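Local coordinates for lysosome-associated membrane glycoprotein 1 (Mus musculus, PDB 5GV0) that is a glycoprotein of the lysosomal membrane whose luminal domains, including the membrane-proximal one described here, probably contribute to its assembly with other copies of itself, at residues S20-L25 against N136-Q141; L71-N76 against V142-V147; L81-G86 against S107-Q112; K120-E125 against V155-Q160. All coordinates share one frame; numbering follows the deposited sequence.

Contact 1. Residues S20-L25 against N136-Q141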
# COMPACT_ATOMS: atom_id res chain seq x y z
N SER A 20 3.04 -9.39 2.95
CA SER A 20 2.80 -10.34 1.88
C SER A 20 1.48 -9.93 1.28
O SER A 20 0.43 -10.10 1.91
CB SER A 20 2.77 -11.77 2.40
OG SER A 20 2.50 -12.67 1.34
N MET A 21 1.51 -9.34 0.09
CA MET A 21 0.29 -8.75 -0.42
C MET A 21 0.26 -8.63 -1.93
O MET A 21 1.30 -8.54 -2.58
CB MET A 21 0.06 -7.37 0.21
CG MET A 21 1.19 -6.39 0.01
SD MET A 21 0.92 -4.94 1.06
CE MET A 21 2.41 -4.01 0.71
N ALA A 22 -0.97 -8.63 -2.45
CA ALA A 22 -1.24 -8.42 -3.86
C ALA A 22 -1.98 -7.10 -4.02
O ALA A 22 -3.04 -6.90 -3.42
CB ALA A 22 -2.07 -9.58 -4.41
N LEU A 23 -1.41 -6.20 -4.82
CA LEU A 23 -1.91 -4.84 -4.94
C LEU A 23 -2.16 -4.45 -6.39
O LEU A 23 -1.47 -4.90 -7.29
CB LEU A 23 -0.94 -3.85 -4.32
CG LEU A 23 -0.51 -4.06 -2.87
CD1 LEU A 23 0.57 -3.06 -2.53
CD2 LEU A 23 -1.69 -3.91 -1.93
N GLN A 24 -3.13 -3.56 -6.58
CA GLN A 24 -3.53 -3.13 -7.91
C GLN A 24 -4.00 -1.69 -7.85
O GLN A 24 -4.78 -1.32 -6.97
CB GLN A 24 -4.64 -4.03 -8.42
CG GLN A 24 -5.31 -3.61 -9.71
CD GLN A 24 -6.44 -4.55 -10.05
OE1 GLN A 24 -7.58 -4.35 -9.62
NE2 GLN A 24 -6.13 -5.60 -10.79
N LEU A 25 -3.50 -0.86 -8.76
CA LEU A 25 -3.98 0.51 -8.88
C LEU A 25 -5.11 0.56 -9.89
O LEU A 25 -4.98 0.06 -11.00
CB LEU A 25 -2.86 1.45 -9.30
CG LEU A 25 -1.64 1.48 -8.38
CD1 LEU A 25 -0.47 2.10 -9.10
CD2 LEU A 25 -1.97 2.25 -7.12
N ASN A 136 -6.44 -1.10 -4.79
CA ASN A 136 -7.10 -2.37 -4.55
C ASN A 136 -6.15 -3.33 -3.87
O ASN A 136 -5.14 -3.76 -4.43
CB ASN A 136 -7.64 -2.94 -5.87
CG ASN A 136 -8.67 -2.02 -6.49
OD1 ASN A 136 -9.20 -1.13 -5.82
ND2 ASN A 136 -8.98 -2.24 -7.76
N VAL A 137 -6.46 -3.61 -2.61
CA VAL A 137 -5.71 -4.55 -1.80
C VAL A 137 -6.40 -5.88 -1.96
O VAL A 137 -7.39 -6.17 -1.29
CB VAL A 137 -5.66 -4.13 -0.32
CG1 VAL A 137 -4.79 -5.09 0.46
CG2 VAL A 137 -5.12 -2.71 -0.20
N PHE A 138 -5.89 -6.67 -2.89
CA PHE A 138 -6.55 -7.89 -3.31
C PHE A 138 -6.44 -8.94 -2.21
O PHE A 138 -7.41 -9.64 -1.90
CB PHE A 138 -5.95 -8.38 -4.63
CG PHE A 138 -6.65 -9.57 -5.20
CD1 PHE A 138 -7.80 -9.41 -5.95
CD2 PHE A 138 -6.16 -10.85 -4.99
CE1 PHE A 138 -8.45 -10.51 -6.47
CE2 PHE A 138 -6.80 -11.95 -5.51
CZ PHE A 138 -7.94 -11.78 -6.25
N SER A 139 -5.25 -9.05 -1.63
CA SER A 139 -5.06 -9.83 -0.41
C SER A 139 -3.86 -9.27 0.33
O SER A 139 -3.00 -8.62 -0.27
CB SER A 139 -4.87 -11.31 -0.71
OG SER A 139 -3.61 -11.54 -1.33
N VAL A 140 -3.80 -9.51 1.63
CA VAL A 140 -2.75 -8.88 2.41
C VAL A 140 -2.53 -9.56 3.75
O VAL A 140 -3.47 -9.96 4.43
CB VAL A 140 -3.07 -7.38 2.65
CG1 VAL A 140 -4.45 -7.22 3.30
CG2 VAL A 140 -2.00 -6.70 3.47
N GLN A 141 -1.26 -9.71 4.10
CA GLN A 141 -0.87 -9.83 5.50
C GLN A 141 0.19 -8.76 5.70
O GLN A 141 1.14 -8.67 4.92
CB GLN A 141 -0.36 -11.23 5.84
CG GLN A 141 -0.07 -11.39 7.33
CD GLN A 141 0.10 -12.83 7.75
OE1 GLN A 141 0.24 -13.73 6.92
NE2 GLN A 141 0.11 -13.06 9.06
O HOH W 1 -1.58 -11.90 0.58
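Q24 and N136 meet both through their backbones and through their side-chain amides, at one end of an antiparallel strand pair that also holds S20 to Q141. The Q24 chain starts anti to its backbone N (chi1 172°) and runs out extended. Its CB lies beside N136 CB and the N136 carbonyl oxygen, and CD approaches N136 ND2. At the tip, OE1 takes a nearly straight bond (171°) on a lone pair from N136 ND2, at 3.1 Å. The two amide planes are 65° apart, yet the oxygen lies close to the plane of the N136 amide, where an N-H points. The other ends of these amides are also used: Q24 NE2 reaches N42, and N136 OD1 accepts from H126.

Between the Q24-N136 and S20-Q141 pairs the register slips by one residue at a classic beta bulge, where F138 and S139 both face A22. A22 CB touches both F138 CB (4.1 Å) and S139 OG (4.0 Å); a small residue suits the place facing two residues of the bulge. A water links S139 OG with S20 O, which also accepts from Q141 N.

M21, L23, V137 and V140 line the inner face. L23 CD2 lies 4.0 Å from V137 CG2, the two chains side by side, and M21 CB rests 3.9 Å from V140 CG2 before its thioether tip leads off toward L71. The chemistry is therefore two-sided: hydrocarbon seals the interior, one amide-amide bond adds to the backbone bonds at the Q24-N136 end, and the bulge still keeps A22 N and A22 O bonded, to S139 O and F138 N.

Contact 2. Residues L71-N76 against V142-V147; sequences LQFGMN and VQAFKV. With NAG (2-acetamido-2-deoxy-beta-D-glucopyranose), chain G.
M75 lays its side chain over one face of the F145 ring. Its CG sits above the ring centre, 3.5 Å from the centroid and only 3° off the normal, a CH-pi contact. The sulfur follows over the ring, SD being 4.1 Å from the centroid, which adds a Met-aromatic contact. With M75 CG set between the backbone N and the carbonyl carbon (chi1 63°), the methylene comes down over the ring instead of passing it. A flexible thioether suits this place because it can mould itself to a flat surface and offers a polarisable sulfur to the pi cloud.

The same ring also meets the backbone of strand 67-76. At its edge lie F73 O, 3.5 Å from F145 CZ, and G74 N; F145 CE2 is also 3.5 Å from G74 C. F145 has a positive phi (80°) and stands just where strand 140-144 ends; the turn through F145 is bridged by Q143 NE2 donating to K146 O at 2.8 Å.

Deeper in, F73 packs its CB 3.9 Å from A144 CB, and its CZ meets V142 CG2 at 4.0 Å. L17 touches both F73 and A144, so this is core between the two sheets. Next to M75, N76 carries a glycan, its ND2 bonded covalently to the C1 of an N-acetylglucosamine. The contact has no hydrogen bond of its own: the sheets are joined here by dispersion and by weak ring contacts to sulfur, C-H and carbonyl.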
# COMPACT_ATOMS: atom_id res chain seq x y z
N LEU A 71 3.43 3.64 0.13
CA LEU A 71 2.48 3.41 1.21
C LEU A 71 3.07 3.97 2.48
O LEU A 71 4.25 3.73 2.78
CB LEU A 71 2.17 1.93 1.37
CG LEU A 71 1.73 1.19 0.12
CD1 LEU A 71 1.45 -0.26 0.45
CD2 LEU A 71 0.52 1.86 -0.49
N GLN A 72 2.27 4.71 3.23
CA GLN A 72 2.72 5.26 4.49
C GLN A 72 1.88 4.69 5.61
O GLN A 72 0.65 4.71 5.55
CB GLN A 72 2.64 6.79 4.48
CG GLN A 72 3.40 7.41 3.33
CD GLN A 72 3.77 8.86 3.56
OE1 GLN A 72 3.20 9.54 4.42
NE2 GLN A 72 4.74 9.36 2.79
N PHE A 73 2.55 4.15 6.62
CA PHE A 73 1.88 3.57 7.77
C PHE A 73 2.10 4.45 8.98
O PHE A 73 3.18 5.01 9.17
CB PHE A 73 2.39 2.15 8.05
CG PHE A 73 2.05 1.17 6.97
CD1 PHE A 73 2.85 1.06 5.84
CD2 PHE A 73 0.92 0.38 7.07
CE1 PHE A 73 2.52 0.17 4.82
CE2 PHE A 73 0.59 -0.51 6.06
CZ PHE A 73 1.39 -0.62 4.94
N GLY A 74 1.05 4.59 9.79
CA GLY A 74 1.13 5.36 11.01
C GLY A 74 0.69 4.53 12.18
O GLY A 74 0.18 3.43 12.04
N MET A 75 0.90 5.07 13.37
CA MET A 75 0.38 4.42 14.54
C MET A 75 0.19 5.41 15.66
O MET A 75 0.82 6.46 15.70
CB MET A 75 1.28 3.28 15.00
CG MET A 75 2.66 3.69 15.42
SD MET A 75 3.18 2.49 16.64
CE MET A 75 2.40 3.16 18.11
N ASN A 76 -0.71 5.04 16.55
CA ASN A 76 -1.13 5.88 17.65
C ASN A 76 -0.66 5.18 18.91
O ASN A 76 -1.18 4.12 19.27
CB ASN A 76 -2.64 6.05 17.57
CG ASN A 76 -3.20 6.90 18.67
OD1 ASN A 76 -2.48 7.45 19.50
ND2 ASN A 76 -4.52 7.00 18.69
N VAL A 142 0.02 -7.91 6.72
CA VAL A 142 0.93 -6.79 6.88
C VAL A 142 1.10 -6.42 8.35
O VAL A 142 0.19 -6.57 9.16
CB VAL A 142 0.45 -5.56 6.05
CG1 VAL A 142 -0.88 -5.02 6.58
CG2 VAL A 142 1.50 -4.46 6.04
N GLN A 143 2.31 -5.98 8.69
CA GLN A 143 2.61 -5.58 10.05
C GLN A 143 3.64 -4.45 10.05
O GLN A 143 4.69 -4.57 9.40
CB GLN A 143 3.12 -6.78 10.85
CG GLN A 143 3.38 -6.49 12.32
CD GLN A 143 3.66 -7.76 13.09
OE1 GLN A 143 3.20 -8.83 12.71
NE2 GLN A 143 4.42 -7.65 14.18
N ALA A 144 3.33 -3.36 10.75
CA ALA A 144 4.18 -2.19 10.78
C ALA A 144 4.59 -1.84 12.21
O ALA A 144 3.83 -2.09 13.16
CB ALA A 144 3.48 -1.00 10.12
N PHE A 145 5.79 -1.27 12.32
CA PHE A 145 6.40 -0.73 13.53
C PHE A 145 7.00 -1.86 14.36
O PHE A 145 8.14 -2.24 14.12
CB PHE A 145 5.41 0.14 14.32
CG PHE A 145 5.02 1.40 13.58
CD1 PHE A 145 5.83 2.53 13.65
CD2 PHE A 145 3.90 1.43 12.76
CE1 PHE A 145 5.51 3.68 12.94
CE2 PHE A 145 3.58 2.58 12.04
CZ PHE A 145 4.39 3.70 12.14
N LYS A 146 6.26 -2.41 15.31
CA LYS A 146 6.80 -3.48 16.14
C LYS A 146 6.79 -4.82 15.42
O LYS A 146 5.74 -5.30 15.00
CB LYS A 146 6.02 -3.57 17.45
CG LYS A 146 6.57 -4.57 18.45
CD LYS A 146 5.92 -4.34 19.81
CE LYS A 146 6.42 -5.34 20.84
NZ LYS A 146 6.10 -6.74 20.46
N VAL A 147 7.97 -5.41 15.25
CA VAL A 147 8.10 -6.76 14.72
C VAL A 147 9.03 -7.57 15.64
O VAL A 147 10.14 -7.15 15.94
CB VAL A 147 8.65 -6.77 13.28
CG1 VAL A 147 8.87 -8.21 12.80
CG2 VAL A 147 7.70 -6.03 12.35
C1 NAG G . -5.22 7.76 19.68
C2 NAG G . -6.46 8.41 19.12
C3 NAG G . -7.11 9.27 20.19
C4 NAG G . -7.42 8.42 21.41
C5 NAG G . -6.19 7.63 21.87
C6 NAG G . -6.53 6.59 22.91
C7 NAG G . -6.73 8.96 16.74
C8 NAG G . -6.31 9.86 15.62
N2 NAG G . -6.16 9.20 17.93
O3 NAG G . -8.31 9.86 19.68
O4 NAG G . -7.88 9.24 22.48
O5 NAG G . -5.58 6.93 20.78
O6 NAG G . -7.47 5.65 22.38
O7 NAG G . -7.54 8.05 16.59

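Contact 3. Residues L81-G86 against S107-Q112; sequences LFFLQG and SLKALQ. With NAG (2-acetamido-2-deoxy-beta-D-glucopyranose), chain D.
L84 and A110 form an antiparallel hydrogen-bonded pair, the centre of a short backbone ladder. L84 N donates to A110 O at 2.8 Å, and A110 N returns a bond to L84 O along a lone pair. One step on, L108 N reaches Q85 O at 2.9 Å, approaching from well above the carbonyl plane. CA-H...O contacts extend the ladder, among them Q112 CA to F82 O at 3.2 Å. L111, with both backbone angles positive, turns the corner, and its carbonyl oxygen is buried with no polar partner.

The aromatic contact belongs to F83 and K109. A bend at chi3 (-78°) carries K109 CE over the middle of the F83 ring, 3.7 Å from the centroid, and NZ remains over the face at 4.6 Å as a cation-pi partner. Lysine suits this exposed place: its methylenes cover the ring while NZ stays over the same face. K109 also touches the N-acetylglucosamine on N76. Q112 runs beside F83, with OE1 3.7 Å from F83 CD2.

Apolar packing fills the inner side. L84 CB meets L111 CD1 at 4.1 Å, and L108 CD1 rests against the G86 backbone; L108 CD2 touches another N-acetylglucosamine.

Strand 81-92 lies between this loop and strand 67-76, where Q85 and G86 form a classic bulge opposite Q72. I127 of strand 125-128, in the mixed sheet, packs on L84 and A110.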
# COMPACT_ATOMS: atom_id res chain seq x y z
N LEU A 81 -2.23 0.89 17.95
CA LEU A 81 -2.77 0.40 16.68
C LEU A 81 -1.93 0.97 15.56
O LEU A 81 -1.51 2.13 15.65
CB LEU A 81 -4.22 0.83 16.48
CG LEU A 81 -5.29 0.28 17.43
CD1 LEU A 81 -6.59 1.02 17.21
CD2 LEU A 81 -5.47 -1.21 17.21
N PHE A 82 -1.67 0.18 14.53
CA PHE A 82 -1.05 0.70 13.32
C PHE A 82 -2.03 0.59 12.16
O PHE A 82 -3.00 -0.16 12.23
CB PHE A 82 0.27 -0.02 12.98
CG PHE A 82 0.10 -1.47 12.57
CD1 PHE A 82 -0.18 -1.82 11.25
CD2 PHE A 82 0.24 -2.48 13.51
CE1 PHE A 82 -0.33 -3.15 10.89
CE2 PHE A 82 0.09 -3.81 13.15
CZ PHE A 82 -0.19 -4.14 11.85
N PHE A 83 -1.76 1.34 11.10
CA PHE A 83 -2.67 1.40 9.97
C PHE A 83 -1.99 2.06 8.78
O PHE A 83 -1.03 2.81 8.95
CB PHE A 83 -3.96 2.16 10.33
CG PHE A 83 -3.72 3.46 11.04
CD1 PHE A 83 -3.55 4.64 10.33
CD2 PHE A 83 -3.67 3.51 12.42
CE1 PHE A 83 -3.32 5.83 10.98
CE2 PHE A 83 -3.45 4.70 13.08
CZ PHE A 83 -3.28 5.86 12.36
N LEU A 84 -2.49 1.75 7.60
CA LEU A 84 -2.15 2.50 6.40
C LEU A 84 -2.78 3.88 6.52
O LEU A 84 -4.01 3.99 6.64
CB LEU A 84 -2.65 1.79 5.15
CG LEU A 84 -2.39 2.51 3.82
CD1 LEU A 84 -0.91 2.43 3.46
CD2 LEU A 84 -3.25 1.93 2.72
N GLN A 85 -1.95 4.92 6.54
CA GLN A 85 -2.47 6.27 6.70
C GLN A 85 -2.31 7.12 5.44
O GLN A 85 -2.95 8.16 5.30
CB GLN A 85 -1.80 6.97 7.90
CG GLN A 85 -0.34 7.27 7.75
CD GLN A 85 0.23 7.97 8.97
OE1 GLN A 85 -0.51 8.38 9.87
NE2 GLN A 85 1.55 8.11 9.00
N GLY A 86 -1.48 6.67 4.50
CA GLY A 86 -1.25 7.48 3.33
C GLY A 86 -0.84 6.71 2.10
O GLY A 86 -0.23 5.64 2.19
N SER A 107 -4.80 10.98 4.47
CA SER A 107 -5.85 10.92 5.48
C SER A 107 -6.60 9.58 5.40
O SER A 107 -7.83 9.52 5.45
CB SER A 107 -6.82 12.09 5.30
OG SER A 107 -7.61 12.28 6.47
N LEU A 108 -5.84 8.50 5.28
CA LEU A 108 -6.41 7.17 5.19
C LEU A 108 -6.38 6.47 6.54
O LEU A 108 -5.61 6.84 7.42
CB LEU A 108 -5.65 6.31 4.18
CG LEU A 108 -5.44 6.92 2.80
CD1 LEU A 108 -4.64 5.97 1.93
CD2 LEU A 108 -6.77 7.23 2.13
N LYS A 109 -7.22 5.45 6.68
CA LYS A 109 -7.11 4.54 7.81
C LYS A 109 -7.61 3.18 7.38
O LYS A 109 -8.82 2.90 7.42
CB LYS A 109 -7.88 5.05 9.03
CG LYS A 109 -7.70 4.14 10.25
CD LYS A 109 -8.13 4.80 11.55
CE LYS A 109 -7.06 5.76 12.05
NZ LYS A 109 -7.41 6.33 13.38
N ALA A 110 -6.68 2.35 6.92
CA ALA A 110 -7.01 1.01 6.48
C ALA A 110 -5.95 0.05 6.98
O ALA A 110 -4.94 0.48 7.55
CB ALA A 110 -7.12 0.96 4.95
N LEU A 111 -6.19 -1.24 6.78
CA LEU A 111 -5.25 -2.29 7.18
C LEU A 111 -4.86 -2.13 8.66
O LEU A 111 -3.71 -2.33 9.04
CB LEU A 111 -4.00 -2.25 6.28
CG LEU A 111 -4.21 -2.06 4.77
CD1 LEU A 111 -2.87 -2.16 4.03
CD2 LEU A 111 -5.21 -3.07 4.21
N GLN A 112 -5.84 -1.79 9.48
CA GLN A 112 -5.58 -1.48 10.88
C GLN A 112 -5.50 -2.72 11.75
O GLN A 112 -6.37 -3.60 11.68
CB GLN A 112 -6.65 -0.53 11.42
CG GLN A 112 -6.41 -0.10 12.86
CD GLN A 112 -7.35 1.00 13.31
OE1 GLN A 112 -6.97 2.17 13.35
NE2 GLN A 112 -8.58 0.64 13.66
C1 NAG D . -8.84 10.91 1.27
C2 NAG D . -9.94 11.79 0.70
C3 NAG D . -10.96 12.10 1.79
C4 NAG D . -11.48 10.82 2.42
C5 NAG D . -10.31 9.95 2.88
C6 NAG D . -10.74 8.60 3.40
C7 NAG D . -9.46 13.31 -1.18
C8 NAG D . -8.90 14.64 -1.58
N2 NAG D . -9.42 13.02 0.12
O3 NAG D . -12.04 12.85 1.24
O4 NAG D . -12.28 11.15 3.55
O5 NAG D . -9.41 9.71 1.79
O6 NAG D . -11.59 7.94 2.48
O7 NAG D . -9.90 12.52 -2.02

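Contact 4. Residues K120-E125 against V155-Q160; sequences KCNTEE and VEECVQ
A disulfide between C121 and C158 closes a short parallel strand pairing, in which strand 155-157 lies beside strand 118-121 near the C-terminal end of the modelled chain. The sulfurs are 2.0 Å apart with a torsion of 77° about the S-S bond, close to the relaxed right angle. C121 SG lies anti to its backbone N (chi1 -167°), whereas C158 SG is turned between its own N and carbonyl carbon (chi1 64°); these different rotations bring the sulfurs together.

Just before the disulfide, K120 is held on both backbone atoms: its N donates to E156 O at 3.1 Å, and its O accepts from C158 N at 2.9 Å. CB and CD of the lysine lie against V155 CG1, with CB 3.6 Å away. Beyond the disulfide, T123 crosses Q160 at about a right angle, CB to CB 4.0 Å, and T123 OG1 bonds to D161.

The disulfide thus adds a covalent bond to the two backbone hydrogen bonds; disulfides of this kind are formed in the secretory pathway. K120 NZ is 5.1 Å from E157 OE2, not paired with it, and may partly offset the like charges of E157 and D161, whose closeness could also raise the pKa of one of them.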
# COMPACT_ATOMS: atom_id res chain seq x y z
N LYS A 120 -4.56 -9.32 8.47
CA LYS A 120 -4.70 -10.26 7.36
C LYS A 120 -6.10 -10.18 6.75
O LYS A 120 -7.10 -10.12 7.47
CB LYS A 120 -4.42 -11.69 7.82
CG LYS A 120 -4.39 -12.71 6.68
CD LYS A 120 -4.00 -14.09 7.17
CE LYS A 120 -4.02 -15.09 6.03
NZ LYS A 120 -3.80 -16.48 6.51
N CYS A 121 -6.16 -10.17 5.43
CA CYS A 121 -7.44 -10.18 4.75
C CYS A 121 -7.30 -10.75 3.35
O CYS A 121 -6.40 -10.37 2.62
CB CYS A 121 -8.03 -8.77 4.70
SG CYS A 121 -9.79 -8.75 4.22
N ASN A 122 -8.19 -11.67 3.00
CA ASN A 122 -8.21 -12.29 1.67
C ASN A 122 -9.40 -11.80 0.85
O ASN A 122 -9.66 -12.30 -0.25
CB ASN A 122 -8.24 -13.82 1.80
CG ASN A 122 -6.95 -14.38 2.33
OD1 ASN A 122 -5.86 -14.05 1.85
ND2 ASN A 122 -7.05 -15.23 3.35
N THR A 123 -10.12 -10.83 1.40
CA THR A 123 -11.24 -10.21 0.70
C THR A 123 -10.76 -8.90 0.10
O THR A 123 -10.24 -8.05 0.81
CB THR A 123 -12.43 -9.95 1.65
OG1 THR A 123 -12.89 -11.19 2.19
CG2 THR A 123 -13.58 -9.28 0.90
N GLU A 124 -10.93 -8.76 -1.20
CA GLU A 124 -10.54 -7.55 -1.93
C GLU A 124 -11.09 -6.28 -1.28
O GLU A 124 -12.29 -6.16 -1.07
CB GLU A 124 -11.05 -7.68 -3.38
CG GLU A 124 -10.50 -6.70 -4.39
CD GLU A 124 -10.89 -7.09 -5.80
OE1 GLU A 124 -10.68 -6.28 -6.73
OE2 GLU A 124 -11.41 -8.21 -5.99
N GLU A 125 -10.21 -5.33 -0.96
CA GLU A 125 -10.64 -4.03 -0.45
C GLU A 125 -10.23 -2.93 -1.40
O GLU A 125 -9.05 -2.79 -1.73
CB GLU A 125 -10.07 -3.75 0.94
CG GLU A 125 -10.62 -2.44 1.53
CD GLU A 125 -10.02 -2.06 2.86
OE1 GLU A 125 -9.21 -2.84 3.39
OE2 GLU A 125 -10.37 -0.98 3.39
N VAL A 155 -2.46 -13.24 14.02
CA VAL A 155 -3.30 -12.69 12.96
C VAL A 155 -4.61 -12.06 13.45
O VAL A 155 -5.37 -12.68 14.21
CB VAL A 155 -3.64 -13.78 11.93
CG1 VAL A 155 -4.75 -13.32 11.00
CG2 VAL A 155 -2.40 -14.16 11.14
N GLU A 156 -4.86 -10.83 13.01
CA GLU A 156 -6.17 -10.22 13.14
C GLU A 156 -6.80 -10.23 11.76
O GLU A 156 -6.43 -9.45 10.89
CB GLU A 156 -6.08 -8.80 13.71
CG GLU A 156 -5.38 -8.76 15.06
CD GLU A 156 -5.48 -7.42 15.76
OE1 GLU A 156 -5.76 -6.40 15.09
OE2 GLU A 156 -5.28 -7.40 16.99
N GLU A 157 -7.74 -11.15 11.55
CA GLU A 157 -8.32 -11.35 10.23
C GLU A 157 -9.55 -10.48 10.03
O GLU A 157 -10.40 -10.40 10.92
CB GLU A 157 -8.66 -12.83 10.03
CG GLU A 157 -8.96 -13.20 8.58
CD GLU A 157 -8.87 -14.70 8.33
OE1 GLU A 157 -9.03 -15.48 9.29
OE2 GLU A 157 -8.62 -15.10 7.18
N CYS A 158 -9.64 -9.84 8.87
CA CYS A 158 -10.80 -9.03 8.53
C CYS A 158 -12.09 -9.84 8.67
O CYS A 158 -12.13 -11.02 8.35
CB CYS A 158 -10.68 -8.46 7.12
SG CYS A 158 -10.66 -9.70 5.80
N VAL A 159 -13.13 -9.19 9.18
CA VAL A 159 -14.41 -9.85 9.44
C VAL A 159 -14.98 -10.48 8.17
O VAL A 159 -15.58 -11.56 8.21
CB VAL A 159 -15.43 -8.85 10.04
CG1 VAL A 159 -16.78 -9.51 10.25
CG2 VAL A 159 -14.90 -8.29 11.35
N GLN A 160 -14.75 -9.82 7.04
CA GLN A 160 -15.30 -10.24 5.75
C GLN A 160 -14.81 -11.62 5.30
O GLN A 160 -15.44 -12.26 4.46
CB GLN A 160 -14.97 -9.20 4.68
CG GLN A 160 -15.63 -7.84 4.89
CD GLN A 160 -14.82 -6.91 5.77
OE1 GLN A 160 -13.97 -7.34 6.55
NE2 GLN A 160 -15.09 -5.61 5.65

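In the fold
Strand 14-30 near the N terminus supplies the first half of contact 1, whose loop closes 111 residues later at 136-141. Within it, 71-76 opens contact 2, and 81-86 pairs with 107-112 in contact 3, the shortest loop, contained within the loops of contacts 1 and 2. Next 120-125 opens contact 4. Contact 1 then closes, contact 2 follows at 142-147, and contact 4 ends at 155-160, so contacts 1, 2 and 4 all cross one another, while 3 and 4 run in series. Contacts 1 and 4 knit the mixed sheet, contact 3 extends the antiparallel one, and contact 2 packs the two together, with M21 and L71 joining contacts 1 and 2.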